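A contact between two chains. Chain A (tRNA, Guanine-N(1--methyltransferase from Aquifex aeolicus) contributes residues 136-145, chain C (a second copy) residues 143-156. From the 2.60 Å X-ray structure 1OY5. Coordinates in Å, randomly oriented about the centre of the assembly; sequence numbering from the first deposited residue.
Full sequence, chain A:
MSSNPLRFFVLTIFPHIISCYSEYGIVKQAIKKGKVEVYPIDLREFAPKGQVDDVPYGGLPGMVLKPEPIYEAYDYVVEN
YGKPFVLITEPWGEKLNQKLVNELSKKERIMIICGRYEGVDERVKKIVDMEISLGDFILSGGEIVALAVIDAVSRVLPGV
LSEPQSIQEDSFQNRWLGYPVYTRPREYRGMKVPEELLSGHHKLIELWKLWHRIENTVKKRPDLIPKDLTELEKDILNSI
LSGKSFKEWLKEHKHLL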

ATOM      1  N   ASP A 136      -5.926  -3.234   9.698  1.00 28.98           N
ATOM      2  CA  ASP A 136      -5.503  -2.376  10.833  1.00 28.27           C
ATOM      3  C   ASP A 136      -5.485  -0.877  10.598  1.00 27.32           C
ATOM      4  O   ASP A 136      -5.222  -0.130  11.523  1.00 27.33           O
ATOM      5  CB  ASP A 136      -4.099  -2.736  11.310  1.00 28.55           C
ATOM      6  CG  ASP A 136      -4.049  -4.044  12.071  1.00 28.65           C
ATOM      7  OD1 ASP A 136      -4.437  -5.097  11.518  1.00 30.06           O
ATOM      8  OD2 ASP A 136      -3.614  -4.115  13.226  1.00 28.91           O
ATOM      9  N   PHE A 137      -5.699  -0.446   9.366  1.00 26.57           N
ATOM     10  CA  PHE A 137      -5.788   0.965   9.011  1.00 26.19           C
ATOM     11  C   PHE A 137      -6.770   1.053   7.820  1.00 26.24           C
ATOM     12  O   PHE A 137      -7.114   0.039   7.227  1.00 25.37           O
ATOM     13  CB  PHE A 137      -4.414   1.572   8.695  1.00 25.98           C
ATOM     14  CG  PHE A 137      -3.861   1.180   7.357  1.00 26.37           C
ATOM     15  CD1 PHE A 137      -3.239  -0.034   7.187  1.00 27.58           C
ATOM     16  CD2 PHE A 137      -3.971   2.034   6.273  1.00 26.14           C
ATOM     17  CE1 PHE A 137      -2.734  -0.392   5.967  1.00 29.68           C
ATOM     18  CE2 PHE A 137      -3.474   1.694   5.051  1.00 27.95           C
ATOM     19  CZ  PHE A 137      -2.859   0.483   4.872  1.00 29.42           C
ATOM     20  N   ILE A 138      -7.222   2.254   7.490  1.00 26.19           N
ATOM     21  CA  ILE A 138      -8.303   2.415   6.553  1.00 26.24           C
ATOM     22  C   ILE A 138      -7.885   3.294   5.426  1.00 25.93           C
ATOM     23  O   ILE A 138      -7.331   4.340   5.654  1.00 26.75           O
ATOM     24  CB  ILE A 138      -9.513   3.035   7.289  1.00 26.36           C
ATOM     25  CG1 ILE A 138     -10.018   2.065   8.336  1.00 27.38           C
ATOM     26  CG2 ILE A 138     -10.620   3.369   6.336  1.00 27.05           C
ATOM     27  CD1 ILE A 138     -11.019   2.664   9.292  1.00 29.17           C
ATOM     28  N   LEU A 139      -8.147   2.850   4.202  1.00 25.79           N
ATOM     29  CA  LEU A 139      -7.814   3.604   3.014  1.00 25.17           C
ATOM     30  C   LEU A 139      -9.111   4.062   2.383  1.00 25.61           C
ATOM     31  O   LEU A 139     -10.185   3.595   2.740  1.00 25.84           O
ATOM     32  CB  LEU A 139      -7.027   2.743   2.063  1.00 24.95           C
ATOM     33  CG  LEU A 139      -5.578   2.465   2.494  1.00 23.82           C
ATOM     34  CD1 LEU A 139      -4.933   1.444   1.626  1.00 21.48           C
ATOM     35  CD2 LEU A 139      -4.757   3.743   2.453  1.00 25.19           C
ATOM     36  N   SER A 140      -9.030   5.014   1.473  1.00 25.88           N
ATOM     37  CA  SER A 140     -10.231   5.513   0.842  1.00 25.60           C
ATOM     38  C   SER A 140     -10.544   4.690  -0.399  1.00 24.90           C
ATOM     39  O   SER A 140     -11.589   4.857  -0.976  1.00 26.28           O
ATOM     40  CB  SER A 140     -10.088   6.986   0.515  1.00 25.17           C
ATOM     41  OG  SER A 140      -8.885   7.226  -0.161  1.00 28.09           O
ATOM     42  N   GLY A 141      -9.655   3.787  -0.785  1.00 23.57           N
ATOM     43  CA  GLY A 141      -9.894   2.909  -1.919  1.00 22.75           C
ATOM     44  C   GLY A 141      -8.833   1.832  -2.078  1.00 21.98           C
ATOM     45  O   GLY A 141      -7.749   1.925  -1.485  1.00 21.74           O
ATOM     46  N   GLY A 142      -9.135   0.848  -2.929  1.00 21.72           N
ATOM     47  CA  GLY A 142      -8.299  -0.329  -3.167  1.00 20.88           C
ATOM     48  C   GLY A 142      -7.198  -0.170  -4.171  1.00 20.40           C
ATOM     49  O   GLY A 142      -6.444  -1.084  -4.428  1.00 21.56           O
ATOM     50  N   GLU A 143      -7.086   0.998  -4.756  1.00 20.14           N
ATOM     51  CA  GLU A 143      -6.052   1.224  -5.753  1.00 19.86           C
ATOM     52  C   GLU A 143      -4.646   0.913  -5.218  1.00 19.64           C
ATOM     53  O   GLU A 143      -3.874   0.240  -5.843  1.00 19.61           O
ATOM     54  CB  GLU A 143      -6.117   2.665  -6.255  1.00 18.87           C
ATOM     55  CG  GLU A 143      -7.176   2.894  -7.270  1.00 18.71           C
ATOM     56  CD  GLU A 143      -8.595   2.945  -6.732  1.00 21.16           C
ATOM     57  OE1 GLU A 143      -9.518   2.925  -7.558  1.00 24.61           O
ATOM     58  OE2 GLU A 143      -8.845   3.044  -5.524  1.00 23.99           O
ATOM     59  N   ILE A 144      -4.314   1.477  -4.079  1.00 20.54           N
ATOM     60  CA  ILE A 144      -3.012   1.299  -3.456  1.00 21.08           C
ATOM     61  C   ILE A 144      -2.692  -0.172  -3.140  1.00 21.12           C
ATOM     62  O   ILE A 144      -1.533  -0.581  -3.142  1.00 21.69           O
ATOM     63  CB  ILE A 144      -2.983   2.158  -2.146  1.00 20.92           C
ATOM     64  CG1 ILE A 144      -2.753   3.620  -2.494  1.00 22.88           C
ATOM     65  CG2 ILE A 144      -1.926   1.723  -1.231  1.00 20.90           C
ATOM     66  CD1 ILE A 144      -3.068   4.569  -1.332  1.00 24.98           C
ATOM     67  N   VAL A 145      -3.717  -0.962  -2.873  1.00 21.06           N
ATOM     68  CA  VAL A 145      -3.529  -2.351  -2.525  1.00 21.08           C
ATOM     69  C   VAL A 145      -3.358  -3.133  -3.788  1.00 20.95           C
ATOM     70  O   VAL A 145      -2.595  -4.116  -3.849  1.00 20.86           O
ATOM     71  CB  VAL A 145      -4.675  -2.891  -1.675  1.00 21.05           C
ATOM     72  CG1 VAL A 145      -4.605  -4.394  -1.567  1.00 21.76           C
ATOM     73  CG2 VAL A 145      -4.611  -2.248  -0.261  1.00 21.56           C
TER
ATOM     74  N   GLU C 143       7.394   3.921  -2.269  1.00 20.60           N
ATOM     75  CA  GLU C 143       6.338   4.771  -2.798  1.00 20.23           C
ATOM     76  C   GLU C 143       4.928   4.373  -2.358  1.00 19.23           C
ATOM     77  O   GLU C 143       4.205   5.203  -1.837  1.00 17.62           O
ATOM     78  CB  GLU C 143       6.419   4.825  -4.317  1.00 20.16           C
ATOM     79  CG  GLU C 143       7.583   5.648  -4.799  1.00 21.73           C
ATOM     80  CD  GLU C 143       8.933   4.999  -4.562  1.00 21.21           C
ATOM     81  OE1 GLU C 143       9.943   5.717  -4.493  1.00 22.25           O
ATOM     82  OE2 GLU C 143       8.998   3.779  -4.450  1.00 24.50           O
ATOM     83  N   ILE C 144       4.556   3.111  -2.585  1.00 19.78           N
ATOM     84  CA  ILE C 144       3.187   2.591  -2.332  1.00 19.62           C
ATOM     85  C   ILE C 144       2.769   2.807  -0.879  1.00 20.11           C
ATOM     86  O   ILE C 144       1.640   3.253  -0.599  1.00 18.49           O
ATOM     87  CB  ILE C 144       3.076   1.104  -2.787  1.00 19.54           C
ATOM     88  CG1 ILE C 144       3.028   1.053  -4.312  1.00 19.46           C
ATOM     89  CG2 ILE C 144       1.850   0.421  -2.247  1.00 19.11           C
ATOM     90  CD1 ILE C 144       3.211  -0.327  -4.906  1.00 20.10           C
ATOM     91  N   VAL C 145       3.714   2.559   0.033  1.00 21.28           N
ATOM     92  CA  VAL C 145       3.515   2.815   1.474  1.00 21.43           C
ATOM     93  C   VAL C 145       3.369   4.274   1.754  1.00 20.81           C
ATOM     94  O   VAL C 145       2.550   4.659   2.555  1.00 20.49           O
ATOM     95  CB  VAL C 145       4.664   2.294   2.296  1.00 21.98           C
ATOM     96  CG1 VAL C 145       4.464   2.587   3.769  1.00 22.54           C
ATOM     97  CG2 VAL C 145       4.761   0.812   2.087  1.00 22.20           C
ATOM     98  N   ALA C 146       4.146   5.101   1.073  1.00 21.81           N
ATOM     99  CA  ALA C 146       4.032   6.554   1.237  1.00 22.00           C
ATOM    100  C   ALA C 146       2.634   7.016   0.883  1.00 23.09           C
ATOM    101  O   ALA C 146       2.040   7.781   1.599  1.00 24.88           O
ATOM    102  CB  ALA C 146       4.994   7.232   0.389  1.00 21.98           C
ATOM    103  N   LEU C 147       2.117   6.542  -0.240  1.00 23.64           N
ATOM    104  CA  LEU C 147       0.773   6.868  -0.698  1.00 23.37           C
ATOM    105  C   LEU C 147      -0.269   6.387   0.286  1.00 23.41           C
ATOM    106  O   LEU C 147      -1.161   7.154   0.647  1.00 25.24           O
ATOM    107  CB  LEU C 147       0.506   6.246  -2.078  1.00 22.66           C
ATOM    108  CG  LEU C 147       1.436   6.762  -3.152  1.00 22.63           C
ATOM    109  CD1 LEU C 147       1.235   6.112  -4.496  1.00 23.26           C
ATOM    110  CD2 LEU C 147       1.258   8.309  -3.257  1.00 24.81           C
ATOM    111  N   ALA C 148      -0.172   5.130   0.708  1.00 22.57           N
ATOM    112  CA  ALA C 148      -1.046   4.594   1.759  1.00 22.26           C
ATOM    113  C   ALA C 148      -1.067   5.523   2.969  1.00 21.82           C
ATOM    114  O   ALA C 148      -2.122   5.751   3.547  1.00 21.27           O
ATOM    115  CB  ALA C 148      -0.593   3.196   2.192  1.00 21.41           C
ATOM    116  N   VAL C 149       0.099   6.051   3.347  1.00 21.69           N
ATOM    117  CA  VAL C 149       0.189   6.939   4.511  1.00 22.11           C
ATOM    118  C   VAL C 149      -0.592   8.214   4.223  1.00 21.32           C
ATOM    119  O   VAL C 149      -1.551   8.551   4.921  1.00 19.98           O
ATOM    120  CB  VAL C 149       1.666   7.266   4.869  1.00 22.56           C
ATOM    121  CG1 VAL C 149       1.767   8.380   5.894  1.00 22.76           C
ATOM    122  CG2 VAL C 149       2.367   6.027   5.406  1.00 24.41           C
ATOM    123  N   ILE C 150      -0.164   8.878   3.155  1.00 21.24           N
ATOM    124  CA  ILE C 150      -0.804  10.078   2.638  1.00 21.72           C
ATOM    125  C   ILE C 150      -2.313   9.868   2.511  1.00 21.48           C
ATOM    126  O   ILE C 150      -3.097  10.737   2.839  1.00 21.17           O
ATOM    127  CB  ILE C 150      -0.194  10.459   1.264  1.00 21.83           C
ATOM    128  CG1 ILE C 150       1.303  10.784   1.434  1.00 22.19           C
ATOM    129  CG2 ILE C 150      -0.934  11.644   0.649  1.00 21.38           C
ATOM    130  CD1 ILE C 150       2.010  11.089   0.156  1.00 23.21           C
ATOM    131  N   ASP C 151      -2.715   8.693   2.067  1.00 21.30           N
ATOM    132  CA  ASP C 151      -4.119   8.439   1.900  1.00 21.37           C
ATOM    133  C   ASP C 151      -4.785   8.366   3.270  1.00 21.77           C
ATOM    134  O   ASP C 151      -5.739   9.097   3.558  1.00 21.27           O
ATOM    135  CB  ASP C 151      -4.309   7.164   1.092  1.00 21.03           C
ATOM    136  CG  ASP C 151      -5.742   6.886   0.748  1.00 20.73           C
ATOM    137  OD1 ASP C 151      -6.478   6.363   1.597  1.00 22.66           O
ATOM    138  OD2 ASP C 151      -6.237   7.087  -0.376  1.00 26.62           O
ATOM    139  N   ALA C 152      -4.286   7.476   4.118  1.00 22.75           N
ATOM    140  CA  ALA C 152      -4.899   7.271   5.426  1.00 23.27           C
ATOM    141  C   ALA C 152      -4.972   8.582   6.241  1.00 22.95           C
ATOM    142  O   ALA C 152      -5.995   8.963   6.794  1.00 21.84           O
ATOM    143  CB  ALA C 152      -4.160   6.208   6.191  1.00 23.32           C
ATOM    144  N   VAL C 153      -3.870   9.284   6.279  1.00 23.45           N
ATOM    145  CA  VAL C 153      -3.833  10.522   7.006  1.00 23.90           C
ATOM    146  C   VAL C 153      -4.834  11.538   6.429  1.00 24.20           C
ATOM    147  O   VAL C 153      -5.633  12.130   7.158  1.00 24.86           O
ATOM    148  CB  VAL C 153      -2.417  11.060   7.021  1.00 23.49           C
ATOM    149  CG1 VAL C 153      -2.389  12.409   7.638  1.00 25.52           C
ATOM    150  CG2 VAL C 153      -1.541  10.121   7.818  1.00 23.74           C
ATOM    151  N   SER C 154      -4.815  11.724   5.123  1.00 24.44           N
ATOM    152  CA  SER C 154      -5.687  12.703   4.487  1.00 24.78           C
ATOM    153  C   SER C 154      -7.166  12.529   4.834  1.00 25.18           C
ATOM    154  O   SER C 154      -7.878  13.505   5.113  1.00 25.05           O
ATOM    155  CB  SER C 154      -5.503  12.648   2.975  1.00 25.09           C
ATOM    156  OG  SER C 154      -4.238  13.198   2.604  1.00 25.05           O
ATOM    157  N   ARG C 155      -7.633  11.290   4.847  1.00 24.95           N
ATOM    158  CA  ARG C 155      -9.041  11.065   5.095  1.00 24.75           C
ATOM    159  C   ARG C 155      -9.430  11.207   6.570  1.00 24.55           C
ATOM    160  O   ARG C 155     -10.621  11.342   6.875  1.00 24.26           O
ATOM    161  CB  ARG C 155      -9.519   9.730   4.504  1.00 24.51           C
ATOM    162  CG  ARG C 155      -9.020   8.533   5.207  1.00 24.54           C
ATOM    163  CD  ARG C 155      -9.639   7.276   4.706  1.00 24.59           C
ATOM    164  NE  ARG C 155     -11.004   7.100   5.161  1.00 24.47           N
ATOM    165  CZ  ARG C 155     -11.354   6.796   6.405  1.00 25.62           C
ATOM    166  NH1 ARG C 155     -10.435   6.654   7.358  1.00 26.10           N
ATOM    167  NH2 ARG C 155     -12.637   6.631   6.703  1.00 26.23           N
ATOM    168  N   VAL C 156      -8.469  11.205   7.490  1.00 24.35           N
ATOM    169  CA  VAL C 156      -8.857  11.432   8.900  1.00 24.78           C
ATOM    170  C   VAL C 156      -8.684  12.894   9.329  1.00 24.84           C
ATOM    171  O   VAL C 156      -8.807  13.218  10.486  1.00 24.73           O
ATOM    172  CB  VAL C 156      -8.151  10.500   9.917  1.00 24.52           C
ATOM    173  CG1 VAL C 156      -8.529   9.077   9.670  1.00 24.08           C
ATOM    174  CG2 VAL C 156      -6.638  10.698   9.920  1.00 24.88           C
TER

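The contact buries 524 Å², both sides summed, between a loop of chain A that leads into a helix and one helix of chain C. Its polar centre is Asp C151, whose CA-to-CB bond points toward chain A. Ser A140 N donates to Asp C151 OD1 at 2.9 Å with an N-H...acceptor angle of 153°, and Ser A140 OG adds a weak hydrogen bond to the same OD1 at 3.1 Å. A short side chain in the p rotamer thus brings its hydroxyl to the carboxylate that its own backbone amide already engages. Asp C151 OD2 is also hydrogen-bonded elsewhere in the structure, so this buried acid is well satisfied.

Apolar packing centres on Ile A144, which has 97 Å² covered, the largest share of any residue here. Ile A144 sits as a knob among Ile C144, Leu C147, Ala C148 and Asp C151: Ile A144 CD1 lies 4.0 Å from Leu C147 CB, and Ile A144 CG2 lies 4.1 Å from Ile C144 CG2 and 4.0 Å from Ala C148 CB. At the alanines the backbones come close, Leu A139 CA lying 5.3 Å from Ala C152 CA; Phe A137 CD2 reaches Ala C152 CB at 4.2 Å, and Leu A139 CD2 reaches Ala C148 CB at 4.2 Å.

Arg C155 contributes by packing: Ile A138 CG2 lies over one guanidinium face, 3.4 Å from Arg C155 NH1.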